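Local coordinates for putative MCP-type signal transduction protein (PDB 4WY9) that probably senses chemical signals in the periplasm through tandem PAS domains and passes them to the chemotaxis machinery, perhaps recognising its ligands indirectly, at residues Phe255-Ser260 with Ser265-Asn270. Sequence-based numbering, arbitrary orientation.
With ACT (acetate ion), chain B.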
ATOM      1  N   PHE A 255     -12.186  -2.463 -22.455  1.00  8.58           N
ATOM      2  CA  PHE A 255     -13.535  -2.952 -22.441  1.00  9.57           C
ATOM      3  C   PHE A 255     -14.563  -1.850 -22.578  1.00  9.34           C
ATOM      4  O   PHE A 255     -14.314  -0.709 -22.197  1.00 10.48           O
ATOM      5  CB  PHE A 255     -13.797  -3.713 -21.111  1.00 11.15           C
ATOM      6  CG  PHE A 255     -12.799  -4.765 -20.827  1.00 12.60           C
ATOM      7  CD1 PHE A 255     -12.866  -5.984 -21.431  1.00 16.45           C
ATOM      8  CD2 PHE A 255     -11.734  -4.501 -19.982  1.00 12.84           C
ATOM      9  CE1 PHE A 255     -11.922  -6.961 -21.205  1.00 15.94           C
ATOM     10  CE2 PHE A 255     -10.774  -5.470 -19.732  1.00 14.47           C
ATOM     11  CZ  PHE A 255     -10.875  -6.702 -20.338  1.00 16.37           C
ATOM     12  N   ASN A 256     -15.732  -2.198 -23.075  1.00  9.00           N
ATOM     13  CA  ASN A 256     -16.913  -1.387 -22.859  1.00  9.83           C
ATOM     14  C   ASN A 256     -17.283  -1.498 -21.393  1.00  9.72           C
ATOM     15  O   ASN A 256     -17.268  -2.596 -20.825  1.00 11.20           O
ATOM     16  CB  ASN A 256     -18.059  -1.844 -23.759  1.00 11.88           C
ATOM     17  CG  ASN A 256     -17.894  -1.394 -25.224  1.00 14.66           C
ATOM     18  OD1 ASN A 256     -16.792  -1.108 -25.711  1.00 23.24           O
ATOM     19  ND2 ASN A 256     -18.962  -1.400 -25.933  1.00 21.64           N
ATOM     20  N   TYR A 257     -17.633  -0.391 -20.770  1.00  9.69           N
ATOM     21  CA  TYR A 257     -17.823  -0.346 -19.326  1.00  8.22           C
ATOM     22  C   TYR A 257     -18.821   0.723 -18.947  1.00  9.95           C
ATOM     23  O   TYR A 257     -18.703   1.844 -19.366  1.00 11.85           O
ATOM     24  CB  TYR A 257     -16.465  -0.037 -18.661  1.00  8.71           C
ATOM     25  CG  TYR A 257     -16.484   0.125 -17.153  1.00  8.46           C
ATOM     26  CD1 TYR A 257     -16.577  -0.977 -16.322  1.00  8.86           C
ATOM     27  CD2 TYR A 257     -16.371   1.388 -16.568  1.00  8.24           C
ATOM     28  CE1 TYR A 257     -16.579  -0.839 -14.962  1.00  8.56           C
ATOM     29  CE2 TYR A 257     -16.367   1.530 -15.186  1.00  7.96           C
ATOM     30  CZ  TYR A 257     -16.489   0.416 -14.396  1.00  7.11           C
ATOM     31  OH  TYR A 257     -16.516   0.540 -13.032  1.00  9.17           O
ATOM     32  N   ILE A 258     -19.783   0.369 -18.103  0.51  9.11           N
ATOM     33  CA  ILE A 258     -20.724   1.332 -17.573  0.51  9.46           C
ATOM     34  C   ILE A 258     -20.305   1.674 -16.150  0.51  9.24           C
ATOM     35  O   ILE A 258     -20.343   0.810 -15.276  0.51 10.99           O
ATOM     36  CB  ILE A 258     -22.172   0.831 -17.602  0.51 10.98           C
ATOM     37  CG1 ILE A 258     -22.582   0.533 -19.047  0.51 12.46           C
ATOM     38  CG2 ILE A 258     -23.083   1.848 -16.952  0.51 12.98           C
ATOM     39  CD1 ILE A 258     -23.980   0.016 -19.168  0.51 13.06           C
ATOM     40  N   ALA A 259     -19.881   2.917 -15.953  1.00  9.09           N
ATOM     41  CA  ALA A 259     -19.277   3.339 -14.692  1.00  9.22           C
ATOM     42  C   ALA A 259     -20.315   3.553 -13.603  1.00 10.25           C
ATOM     43  O   ALA A 259     -21.507   3.585 -13.871  1.00 12.10           O
ATOM     44  CB  ALA A 259     -18.485   4.605 -14.897  1.00 10.68           C
ATOM     45  N   SER A 260     -19.844   3.693 -12.363  1.00 10.34           N
ATOM     46  CA  SER A 260     -20.725   3.837 -11.223  1.00 12.94           C
ATOM     47  C   SER A 260     -21.545   5.123 -11.291  1.00 15.69           C
ATOM     48  O   SER A 260     -22.603   5.218 -10.659  1.00 20.05           O
ATOM     49  CB  SER A 260     -19.908   3.819  -9.915  1.00 14.30           C
ATOM     50  OG  SER A 260     -19.023   4.911  -9.859  1.00 16.25           O
ATOM     51  N   SER A 265     -18.823   3.966 -21.098  1.00  8.17           N
ATOM     52  CA  SER A 265     -17.434   4.320 -21.248  1.00  7.54           C
ATOM     53  C   SER A 265     -16.615   3.266 -21.974  1.00  7.36           C
ATOM     54  O   SER A 265     -17.037   2.108 -22.096  1.00  7.91           O
ATOM     55  CB  SER A 265     -16.790   4.570 -19.870  1.00  8.25           C
ATOM     56  OG  SER A 265     -17.555   5.497 -19.086  1.00  8.58           O
ATOM     57  N   TYR A 266     -15.425   3.670 -22.420  1.00  7.36           N
ATOM     58  CA  TYR A 266     -14.333   2.746 -22.655  1.00  7.29           C
ATOM     59  C   TYR A 266     -13.519   2.678 -21.372  1.00  7.13           C
ATOM     60  O   TYR A 266     -13.316   3.697 -20.708  1.00  7.86           O
ATOM     61  CB  TYR A 266     -13.456   3.187 -23.824  1.00  7.95           C
ATOM     62  CG  TYR A 266     -14.210   3.270 -25.133  1.00  7.83           C
ATOM     63  CD1 TYR A 266     -14.651   2.129 -25.758  1.00  9.19           C
ATOM     64  CD2 TYR A 266     -14.446   4.494 -25.747  1.00  9.04           C
ATOM     65  CE1 TYR A 266     -15.367   2.187 -26.955  1.00  9.14           C
ATOM     66  CE2 TYR A 266     -15.139   4.563 -26.925  1.00  8.85           C
ATOM     67  CZ  TYR A 266     -15.590   3.411 -27.541  1.00  8.97           C
ATOM     68  OH  TYR A 266     -16.283   3.501 -28.723  1.00 10.26           O
ATOM     69  N   ALA A 267     -13.040   1.495 -21.013  1.00  9.43           N
ATOM     70  CA  ALA A 267     -12.225   1.322 -19.803  1.00 10.39           C
ATOM     71  C   ALA A 267     -11.044   0.454 -20.095  1.00 10.53           C
ATOM     72  O   ALA A 267     -11.213  -0.634 -20.656  1.00 15.81           O
ATOM     73  CB  ALA A 267     -13.030   0.721 -18.670  1.00 12.96           C
ATOM     74  N   ALA A 268      -9.865   0.869 -19.658  1.00  7.15           N
ATOM     75  CA  ALA A 268      -8.702   0.029 -19.734  1.00  7.31           C
ATOM     76  C   ALA A 268      -8.288  -0.438 -18.355  1.00  6.97           C
ATOM     77  O   ALA A 268      -8.405   0.315 -17.368  1.00  7.12           O
ATOM     78  CB  ALA A 268      -7.551   0.735 -20.398  1.00  9.60           C
ATOM     79  N   ILE A 269      -7.779  -1.659 -18.296  1.00  6.82           N
ATOM     80  CA  ILE A 269      -7.221  -2.254 -17.090  1.00  7.99           C
ATOM     81  C   ILE A 269      -5.786  -2.620 -17.360  1.00  7.79           C
ATOM     82  O   ILE A 269      -5.490  -3.234 -18.385  1.00  8.25           O
ATOM     83  CB  ILE A 269      -7.987  -3.539 -16.641  1.00 10.92           C
ATOM     84  CG1 ILE A 269      -9.437  -3.206 -16.339  1.00 14.92           C
ATOM     85  CG2 ILE A 269      -7.342  -4.243 -15.470  1.00 14.31           C
ATOM     86  CD1 ILE A 269      -9.594  -2.328 -15.231  1.00 16.97           C
ATOM     87  N   ASN A 270      -4.895  -2.280 -16.432  1.00  8.17           N
ATOM     88  CA  ASN A 270      -3.559  -2.841 -16.441  1.00  7.45           C
ATOM     89  C   ASN A 270      -3.321  -3.438 -15.057  1.00  7.89           C
ATOM     90  O   ASN A 270      -3.339  -2.714 -14.044  1.00  8.97           O
ATOM     91  CB  ASN A 270      -2.493  -1.804 -16.799  1.00  8.60           C
ATOM     92  CG  ASN A 270      -1.151  -2.417 -16.994  1.00  9.80           C
ATOM     93  OD1 ASN A 270      -0.522  -2.867 -16.042  1.00 11.30           O
ATOM     94  ND2 ASN A 270      -0.703  -2.503 -18.237  1.00 11.37           N
TER
HETATM   95  C   ACT B 401     -16.231   3.576 -11.506  1.00 10.17           C
HETATM   96  O   ACT B 401     -16.620   4.488 -10.719  1.00 11.61           O
HETATM   97  OXT ACT B 401     -17.115   2.920 -12.128  1.00  9.46           O
HETATM   98  CH3 ACT B 401     -14.786   3.256 -11.653  1.00 10.85           C
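Tyr257 and Ala267 meet on one face of a β-hairpin, the edge strand 253-258 paired antiparallel with strand 264-274 in the five-stranded sheet of the membrane-proximal PAS-like domain. They meet diagonally, since Tyr257 pairs with Ser265 and Ala267 with Phe255; the alanine methyl, with no further atoms, packs against CB and the base of the tyrosine ring, the two CB atoms 3.5 Å apart. A chi1 of 177° swings the Tyr257 ring beside its own carbonyl carbon, away from the partner strand and to a bound acetate, probably from the crystallisation liquor. On the same face, Phe255 brings an edge to Ile269, its CE2 lying 4.3 Å from CG1 of the isoleucine. The apolar phenyl ring also packs against Ala246 of helix 241-249, while Ile269 packs on Leu282 of the neighbouring strand in its own sheet. Across the other face, Asn256 and Tyr266 extend side by side; the phenol hydroxyl hydrogen-bonds to Thr9 OG1 on the long N-terminal helix. Reciprocal backbone bonds fix the register: Phe255 N to Ala267 O (2.7 Å) and Ala267 N to Phe255 O, then Tyr257 N to Ser265 O (2.9 Å) and Ser265 N to Tyr257 O. Ser265 hydrogen-bonds through its hydroxyl to Asp263 O; a short polar side chain can reach this nearby carbonyl. Acetate OXT accepts bonds from Tyr257 OH at 2.6 Å and from Ser260 N. His221 NE2 is a further acetate partner, and Ser260 OG donates to acetate O at 2.6 Å.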